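Side-chain contacts in probable dipeptidase (Pseudomonas aeruginosa, PDB 3B40), which probably acts as a metal-dependent dipeptidase of the membrane dipeptidase family (peptidase family M19): residues R159-S164 with E200-L205; D173-L178 with I243-S248. The protein carries 11 engineered substitutions. All blocks are in the same frame, centred on the assembly; numbering follows the deposited sequence.

Interaction 1. Residues R159-S164 with E200-L205; sequences RMFGFS and ERLNDL. Engineered in segment 159-164: Ser164 (natural residue Asn).
Both rings of this contact, Phe161 and Phe163, meet Leu202 at a slant. One face of the Phe163 ring is taken by Phe161 CE1, which stands 3.9 Å above the plane and over its centre. The contact is part of a beta-alpha-beta crossover of a TIM-barrel fold. Strand 160-162 is followed by a long loop, then helix 193-205, then the parallel neighbour strand 208-210. Leu202 faces the barrel from the helix. Its CG lies beside the backbone N (chi1 -71°), and its branched end reaches over to the strand. CD1 does most of the touching. Leu202 CD1 comes 3.5 Å from Phe161 CD1 and 3.9 Å from Phe163 CE2. The Phe161 side chain crosses that of Leu202 at about a right angle. Phe163 and Leu202 instead slide past each other in opposite directions. No hydrogen bond joins the two segments, and the three touching residues are all buried. The contact is therefore plain apolar packing of the helix on the barrel strand and on the loop that follows it. Leu150 of helix 148-155 touches both Phe161 and Leu202, and Ile209 of strand 208-210 also packs on Leu202. These neighbours extend the same apolar layer. The second branch of Leu202 is used as well: CD2 lies 4.0 Å from Phe161 CB, near the root of the ring.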
ATOM      1  N   ARG A 159     -13.352  -1.156  -5.558  1.00 13.94           N
ATOM      2  CA  ARG A 159     -14.022  -1.295  -4.270  1.00 13.42           C
ATOM      3  C   ARG A 159     -13.314  -0.596  -3.096  1.00 13.79           C
ATOM      4  O   ARG A 159     -13.836  -0.582  -1.966  1.00 13.89           O
ATOM      5  CB  ARG A 159     -14.273  -2.783  -3.980  1.00 14.39           C
ATOM      6  CG  ARG A 159     -15.366  -3.410  -4.857  1.00 13.17           C
ATOM      7  CD  ARG A 159     -16.718  -2.773  -4.614  1.00 10.89           C
ATOM      8  NE  ARG A 159     -17.743  -3.241  -5.547  1.00 14.40           N
ATOM      9  CZ  ARG A 159     -18.022  -2.722  -6.747  1.00 14.97           C
ATOM     10  NH1 ARG A 159     -17.343  -1.695  -7.255  1.00 13.59           N
ATOM     11  NH2 ARG A 159     -18.994  -3.269  -7.458  1.00 14.80           N
ATOM     12  N   MET A 160     -12.154   0.016  -3.379  1.00 13.32           N
ATOM     13  CA  MET A 160     -11.355   0.740  -2.377  1.00 11.41           C
ATOM     14  C   MET A 160     -10.633   1.838  -3.148  1.00 13.50           C
ATOM     15  O   MET A 160     -10.190   1.592  -4.263  1.00 13.93           O
ATOM     16  CB  MET A 160     -10.323  -0.207  -1.695  1.00 11.94           C
ATOM     17  CG  MET A 160      -9.432   0.446  -0.563  1.00 11.60           C
ATOM     18  SD  MET A 160      -8.469  -0.617   0.624  1.00  6.01           S
ATOM     19  CE  MET A 160      -7.390  -1.555  -0.458  1.00 15.61           C
ATOM     20  N   PHE A 161     -10.544   3.038  -2.558  1.00 12.85           N
ATOM     21  CA  PHE A 161      -9.898   4.206  -3.170  1.00 14.15           C
ATOM     22  C   PHE A 161      -9.020   4.928  -2.136  1.00 13.94           C
ATOM     23  O   PHE A 161      -9.477   5.293  -1.024  1.00 13.77           O
ATOM     24  CB  PHE A 161     -10.970   5.181  -3.728  1.00 14.91           C
ATOM     25  CG  PHE A 161     -10.399   6.458  -4.320  1.00 15.24           C
ATOM     26  CD1 PHE A 161     -10.428   7.653  -3.607  1.00 14.90           C
ATOM     27  CD2 PHE A 161      -9.823   6.450  -5.575  1.00 15.54           C
ATOM     28  CE1 PHE A 161      -9.888   8.845  -4.157  1.00 16.80           C
ATOM     29  CE2 PHE A 161      -9.286   7.633  -6.122  1.00 18.17           C
ATOM     30  CZ  PHE A 161      -9.308   8.809  -5.420  1.00 16.34           C
ATOM     31  N   GLY A 162      -7.756   5.078  -2.483  1.00 14.33           N
ATOM     32  CA  GLY A 162      -6.839   5.909  -1.698  1.00 14.90           C
ATOM     33  C   GLY A 162      -6.583   7.181  -2.457  1.00 14.62           C
ATOM     34  O   GLY A 162      -6.268   7.151  -3.636  1.00 16.26           O
ATOM     35  N   PHE A 163      -6.771   8.312  -1.805  1.00 15.18           N
ATOM     36  CA  PHE A 163      -6.550   9.606  -2.440  1.00 14.88           C
ATOM     37  C   PHE A 163      -5.128   9.854  -2.866  1.00 15.41           C
ATOM     38  O   PHE A 163      -4.879  10.625  -3.810  1.00 15.24           O
ATOM     39  CB  PHE A 163      -6.870  10.700  -1.432  1.00 15.45           C
ATOM     40  CG  PHE A 163      -8.341  10.923  -1.216  1.00 15.81           C
ATOM     41  CD1 PHE A 163      -8.937  12.053  -1.723  1.00 14.94           C
ATOM     42  CD2 PHE A 163      -9.112  10.024  -0.451  1.00 16.58           C
ATOM     43  CE1 PHE A 163     -10.306  12.297  -1.515  1.00 17.45           C
ATOM     44  CE2 PHE A 163     -10.467  10.249  -0.261  1.00 19.17           C
ATOM     45  CZ  PHE A 163     -11.062  11.401  -0.773  1.00 17.11           C
ATOM     46  N   SER A 164      -4.177   9.277  -2.134  1.00 15.36           N
ATOM     47  CA  SER A 164      -2.801   9.735  -2.271  1.00 15.19           C
ATOM     48  C   SER A 164      -1.825   8.688  -2.675  1.00 15.49           C
ATOM     49  O   SER A 164      -2.043   7.510  -2.455  1.00 17.06           O
ATOM     50  CB  SER A 164      -2.295  10.363  -0.970  1.00 14.60           C
ATOM     51  OG  SER A 164      -3.087  11.467  -0.588  1.00 15.23           O
ATOM     52  N   GLU A 200     -17.774  12.180   0.710  1.00 12.00           N
ATOM     53  CA  GLU A 200     -19.218  11.944   0.615  1.00 12.44           C
ATOM     54  C   GLU A 200     -19.560  11.002  -0.563  1.00 12.81           C
ATOM     55  O   GLU A 200     -20.350  10.050  -0.413  1.00 13.34           O
ATOM     56  CB  GLU A 200     -19.984  13.283   0.513  1.00 11.87           C
ATOM     57  CG  GLU A 200     -21.547  13.137   0.474  1.00 13.84           C
ATOM     58  CD  GLU A 200     -22.168  12.534   1.733  1.00 14.50           C
ATOM     59  OE1 GLU A 200     -23.300  12.001   1.646  1.00 16.91           O
ATOM     60  OE2 GLU A 200     -21.566  12.610   2.824  1.00 15.77           O
ATOM     61  N   ARG A 201     -18.977  11.255  -1.737  1.00 12.50           N
ATOM     62  CA  ARG A 201     -19.262  10.424  -2.917  1.00 12.36           C
ATOM     63  C   ARG A 201     -18.848   8.978  -2.716  1.00 13.02           C
ATOM     64  O   ARG A 201     -19.590   8.078  -3.082  1.00 12.64           O
ATOM     65  CB  ARG A 201     -18.640  11.003  -4.200  1.00 12.39           C
ATOM     66  CG  ARG A 201     -18.970  10.241  -5.505  1.00 13.02           C
ATOM     67  CD  ARG A 201     -20.462  10.185  -5.828  1.00 14.65           C
ATOM     68  NE  ARG A 201     -21.061  11.509  -5.848  1.00 15.21           N
ATOM     69  CZ  ARG A 201     -20.991  12.354  -6.870  1.00 16.56           C
ATOM     70  NH1 ARG A 201     -20.337  12.012  -7.993  1.00 12.98           N
ATOM     71  NH2 ARG A 201     -21.571  13.557  -6.751  1.00 18.37           N
ATOM     72  N   LEU A 202     -17.686   8.764  -2.096  1.00 12.99           N
ATOM     73  CA  LEU A 202     -17.191   7.400  -1.810  1.00 14.41           C
ATOM     74  C   LEU A 202     -18.080   6.676  -0.797  1.00 14.38           C
ATOM     75  O   LEU A 202     -18.361   5.460  -0.926  1.00 14.32           O
ATOM     76  CB  LEU A 202     -15.737   7.471  -1.289  1.00 13.23           C
ATOM     77  CG  LEU A 202     -14.764   7.868  -2.421  1.00 16.27           C
ATOM     78  CD1 LEU A 202     -13.390   8.233  -1.911  1.00 16.67           C
ATOM     79  CD2 LEU A 202     -14.655   6.801  -3.526  1.00 15.26           C
ATOM     80  N   ASN A 203     -18.500   7.414   0.234  1.00 14.44           N
ATOM     81  CA  ASN A 203     -19.440   6.844   1.207  1.00 14.25           C
ATOM     82  C   ASN A 203     -20.709   6.368   0.484  1.00 14.04           C
ATOM     83  O   ASN A 203     -21.174   5.231   0.731  1.00 14.38           O
ATOM     84  CB  ASN A 203     -19.838   7.872   2.280  1.00 14.47           C
ATOM     85  CG  ASN A 203     -18.805   8.053   3.392  1.00 13.23           C
ATOM     86  OD1 ASN A 203     -18.976   8.950   4.213  1.00 11.94           O
ATOM     87  ND2 ASN A 203     -17.735   7.237   3.424  1.00 13.47           N
ATOM     88  N   ASP A 204     -21.269   7.231  -0.387  1.00 13.05           N
ATOM     89  CA  ASP A 204     -22.499   6.948  -1.140  1.00 13.01           C
ATOM     90  C   ASP A 204     -22.334   5.740  -2.051  1.00 13.47           C
ATOM     91  O   ASP A 204     -23.240   4.928  -2.181  1.00 13.11           O
ATOM     92  CB  ASP A 204     -22.926   8.145  -2.034  1.00 13.19           C
ATOM     93  CG  ASP A 204     -23.437   9.329  -1.234  1.00 13.89           C
ATOM     94  OD1 ASP A 204     -23.758   9.133  -0.045  1.00 15.57           O
ATOM     95  OD2 ASP A 204     -23.467  10.481  -1.768  1.00 12.97           O
ATOM     96  N   LEU A 205     -21.196   5.671  -2.733  1.00 12.69           N
ATOM     97  CA  LEU A 205     -20.874   4.562  -3.605  1.00 12.86           C
ATOM     98  C   LEU A 205     -20.568   3.235  -2.892  1.00 12.67           C
ATOM     99  O   LEU A 205     -20.529   2.197  -3.535  1.00 11.90           O
ATOM    100  CB  LEU A 205     -19.700   4.954  -4.509  1.00 13.24           C
ATOM    101  CG  LEU A 205     -20.029   5.926  -5.632  1.00 14.26           C
ATOM    102  CD1 LEU A 205     -18.764   6.369  -6.324  1.00 17.69           C
ATOM    103  CD2 LEU A 205     -21.029   5.310  -6.642  1.00 14.85           C
TER

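Interaction 2. Residues D173-L178 with I243-S248; sequences DSSRPL and IKRNLS
Arg176 and Arg245 approach each other through one bend in each chain. Arg245 turns at its second torsion (chi2 48°), and Arg176 turns at its third (chi3 -71°). The bends lay the aliphatic part of Arg245 against the guanidinium of Arg176. Arg245 CG sits over the centre of that group, 3.8 Å above its plane, and Arg245 CD covers the same group. The other guanidinium is met differently. Arg176 comes to its edge, with NH1 3.2 Å from Arg245 NE. The two planes are 62° apart. NH1 and NE are both donors, so they form no hydrogen bond, and this proximity of like charges is probably unfavourable in itself. Each arginine has an acceptor outside the segments: Arg176 NH1 bonds to Gln213 OE1, and Arg245 NH2 to the backbone O of His234. These bonds may steady the two groups. Tyr270 of helix 268-271 touches both side chains.

Ser175 points at the other segment. Ser175 CB is 3.6 Å from Lys244 O, and Ser175 OG is 3.7 Å from Arg245 CA. In return Lys244 CB lies 3.7 Å from Ser175 O, while the rest of the lysine leads away. Both backbones are tightly turned here. Ser174 OG accepts from Arg176 N at 2.9 Å, which makes an ST turn. Ile243 to Asn246 form a type I beta turn, closed by Asn246 N to Ile243 O at 3.1 Å. The arrangement joins two beta-alpha loops, those that follow strands 160-162 and 230-235, at the C-terminal ends of the barrel strands, where TIM-barrel enzymes generally carry their active site.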
ATOM      1  N   ASP A 173      -3.534  16.483   0.105  1.00 12.58           N
ATOM      2  CA  ASP A 173      -2.075  16.586   0.354  1.00 12.49           C
ATOM      3  C   ASP A 173      -1.469  15.212   0.672  1.00 12.45           C
ATOM      4  O   ASP A 173      -2.088  14.387   1.346  1.00 11.95           O
ATOM      5  CB  ASP A 173      -1.744  17.513   1.529  1.00 11.59           C
ATOM      6  CG  ASP A 173      -2.210  18.965   1.321  1.00 15.97           C
ATOM      7  OD1 ASP A 173      -2.334  19.435   0.163  1.00 12.23           O
ATOM      8  OD2 ASP A 173      -2.456  19.645   2.348  1.00 17.57           O
ATOM      9  N   SER A 174      -0.224  15.010   0.260  1.00 12.87           N
ATOM     10  CA  SER A 174       0.439  13.755   0.532  1.00 14.05           C
ATOM     11  C   SER A 174       1.277  13.878   1.816  1.00 13.67           C
ATOM     12  O   SER A 174       1.661  14.973   2.208  1.00 14.55           O
ATOM     13  CB  SER A 174       1.302  13.354  -0.665  1.00 12.73           C
ATOM     14  OG  SER A 174       2.124  12.230  -0.359  1.00 15.92           O
ATOM     15  N   SER A 175       1.560  12.758   2.463  1.00 12.88           N
ATOM     16  CA  SER A 175       2.539  12.756   3.549  1.00 12.83           C
ATOM     17  C   SER A 175       3.964  12.922   2.989  1.00 14.08           C
ATOM     18  O   SER A 175       4.910  13.224   3.727  1.00 14.71           O
ATOM     19  CB  SER A 175       2.413  11.475   4.371  1.00 13.37           C
ATOM     20  OG  SER A 175       2.727  10.290   3.612  1.00 12.52           O
ATOM     21  N   ARG A 176       4.111  12.726   1.676  1.00 14.64           N
ATOM     22  CA  ARG A 176       5.427  12.803   1.022  1.00 14.45           C
ATOM     23  C   ARG A 176       5.352  13.727  -0.169  1.00 13.77           C
ATOM     24  O   ARG A 176       5.321  13.250  -1.321  1.00 14.26           O
ATOM     25  CB  ARG A 176       5.893  11.408   0.597  1.00 14.95           C
ATOM     26  CG  ARG A 176       6.378  10.559   1.780  1.00 16.63           C
ATOM     27  CD  ARG A 176       6.924   9.228   1.281  1.00 16.55           C
ATOM     28  NE  ARG A 176       5.855   8.348   0.793  1.00 20.27           N
ATOM     29  CZ  ARG A 176       6.045   7.099   0.363  1.00 24.41           C
ATOM     30  NH1 ARG A 176       5.005   6.369  -0.057  1.00 21.71           N
ATOM     31  NH2 ARG A 176       7.280   6.581   0.346  1.00 22.70           N
ATOM     32  N   PRO A 177       5.300  15.047   0.096  1.00 13.40           N
ATOM     33  CA  PRO A 177       5.365  16.016  -0.998  1.00 14.66           C
ATOM     34  C   PRO A 177       6.702  15.862  -1.736  1.00 15.52           C
ATOM     35  O   PRO A 177       7.761  15.654  -1.099  1.00 13.61           O
ATOM     36  CB  PRO A 177       5.260  17.407  -0.299  1.00 14.93           C
ATOM     37  CG  PRO A 177       5.423  17.183   1.160  1.00 13.80           C
ATOM     38  CD  PRO A 177       5.249  15.685   1.438  1.00 14.12           C
ATOM     39  N   LEU A 178       6.648  15.898  -3.063  1.00 15.65           N
ATOM     40  CA  LEU A 178       7.889  15.826  -3.835  1.00 17.45           C
ATOM     41  C   LEU A 178       8.374  17.164  -4.370  1.00 17.59           C
ATOM     42  O   LEU A 178       7.672  17.815  -5.168  1.00 16.70           O
ATOM     43  CB  LEU A 178       7.736  14.926  -5.043  1.00 17.96           C
ATOM     44  CG  LEU A 178       7.686  13.422  -4.887  1.00 21.73           C
ATOM     45  CD1 LEU A 178       7.938  12.843  -6.295  1.00 21.92           C
ATOM     46  CD2 LEU A 178       8.729  12.954  -3.864  1.00 24.95           C
ATOM     47  N   ILE A 243       8.772   8.687  10.693  1.00 15.71           N
ATOM     48  CA  ILE A 243       8.736   9.313   9.394  1.00 13.89           C
ATOM     49  C   ILE A 243       7.275   9.698   9.175  1.00 13.70           C
ATOM     50  O   ILE A 243       6.380   9.063   9.735  1.00 14.70           O
ATOM     51  CB  ILE A 243       9.262   8.358   8.254  1.00 13.74           C
ATOM     52  CG1 ILE A 243       8.576   6.994   8.303  1.00 11.88           C
ATOM     53  CG2 ILE A 243      10.791   8.204   8.312  1.00 13.95           C
ATOM     54  CD1 ILE A 243       8.916   6.050   7.040  1.00 13.43           C
ATOM     55  N   LYS A 244       7.041  10.741   8.386  1.00 13.45           N
ATOM     56  CA  LYS A 244       5.680  11.247   8.094  1.00 13.02           C
ATOM     57  C   LYS A 244       4.804  10.246   7.375  1.00 12.37           C
ATOM     58  O   LYS A 244       3.596  10.249   7.587  1.00 12.54           O
ATOM     59  CB  LYS A 244       5.764  12.565   7.314  1.00 12.53           C
ATOM     60  CG  LYS A 244       6.385  13.629   8.196  1.00 16.95           C
ATOM     61  CD  LYS A 244       6.509  15.002   7.614  1.00 22.57           C
ATOM     62  CE  LYS A 244       7.228  15.836   8.720  1.00 26.87           C
ATOM     63  NZ  LYS A 244       7.351  17.284   8.425  1.00 29.64           N
ATOM     64  N   ARG A 245       5.430   9.400   6.557  1.00 10.96           N
ATOM     65  CA  ARG A 245       4.772   8.248   5.889  1.00 11.56           C
ATOM     66  C   ARG A 245       4.115   7.242   6.848  1.00 11.56           C
ATOM     67  O   ARG A 245       3.102   6.620   6.506  1.00 11.96           O
ATOM     68  CB  ARG A 245       5.756   7.542   4.931  1.00 10.95           C
ATOM     69  CG  ARG A 245       5.168   6.349   4.060  1.00 11.37           C
ATOM     70  CD  ARG A 245       3.843   6.630   3.322  1.00 11.93           C
ATOM     71  NE  ARG A 245       3.443   5.431   2.519  1.00  9.50           N
ATOM     72  CZ  ARG A 245       2.605   4.480   2.921  1.00 10.91           C
ATOM     73  NH1 ARG A 245       1.972   4.568   4.095  1.00 11.93           N
ATOM     74  NH2 ARG A 245       2.369   3.439   2.126  1.00  9.93           N
ATOM     75  N   ASN A 246       4.644   7.132   8.074  1.00 12.18           N
ATOM     76  CA  ASN A 246       4.085   6.256   9.118  1.00 11.39           C
ATOM     77  C   ASN A 246       3.004   6.956   9.983  1.00 12.58           C
ATOM     78  O   ASN A 246       2.887   8.190   9.946  1.00 13.22           O
ATOM     79  CB  ASN A 246       5.243   5.705   9.983  1.00 11.64           C
ATOM     80  CG  ASN A 246       6.006   4.567   9.293  1.00 10.64           C
ATOM     81  OD1 ASN A 246       5.625   4.132   8.207  1.00 10.12           O
ATOM     82  ND2 ASN A 246       7.024   4.009   9.973  1.00  8.88           N
ATOM     83  N   LEU A 247       2.235   6.172  10.755  1.00 12.16           N
ATOM     84  CA  LEU A 247       1.080   6.641  11.526  1.00 11.86           C
ATOM     85  C   LEU A 247       1.416   6.999  13.009  1.00 10.91           C
ATOM     86  O   LEU A 247       2.113   6.251  13.707  1.00 11.49           O
ATOM     87  CB  LEU A 247      -0.004   5.555  11.509  1.00 11.14           C
ATOM     88  CG  LEU A 247      -0.704   5.230  10.171  1.00 12.44           C
ATOM     89  CD1 LEU A 247      -1.646   4.060  10.310  1.00 14.46           C
ATOM     90  CD2 LEU A 247      -1.472   6.451   9.667  1.00 13.89           C
ATOM     91  N   SER A 248       0.920   8.130  13.476  1.00 10.70           N
ATOM     92  CA  SER A 248       0.999   8.484  14.888  1.00 11.10           C
ATOM     93  C   SER A 248      -0.058   7.631  15.557  1.00 11.70           C
ATOM     94  O   SER A 248      -0.959   7.132  14.881  1.00 10.52           O
ATOM     95  CB  SER A 248       0.685   9.955  15.101  1.00 11.34           C
ATOM     96  OG  SER A 248      -0.655  10.249  14.720  1.00 11.18           O
TER

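In the fold
The two contacts share one long beta-alpha connection. It leaves strand 160-162 in interaction 1, passes through 173-178 in interaction 2, and returns to interaction 1 as helix 193-205. Their segments therefore alternate along the chain. The centres of the contacts are about 20 Å apart. Their segments still touch at one point, where OG of the engineered Ser164 packs 3.6 Å from Asp173 O. Interaction 1 packs a helix on the barrel wall; interaction 2 joins loops at the C-terminal ends of the barrel strands. None of the metal ligands seen in this entry (His14, Glu17, Glu20, Asp89, His93 and Asp389) belongs to either contact.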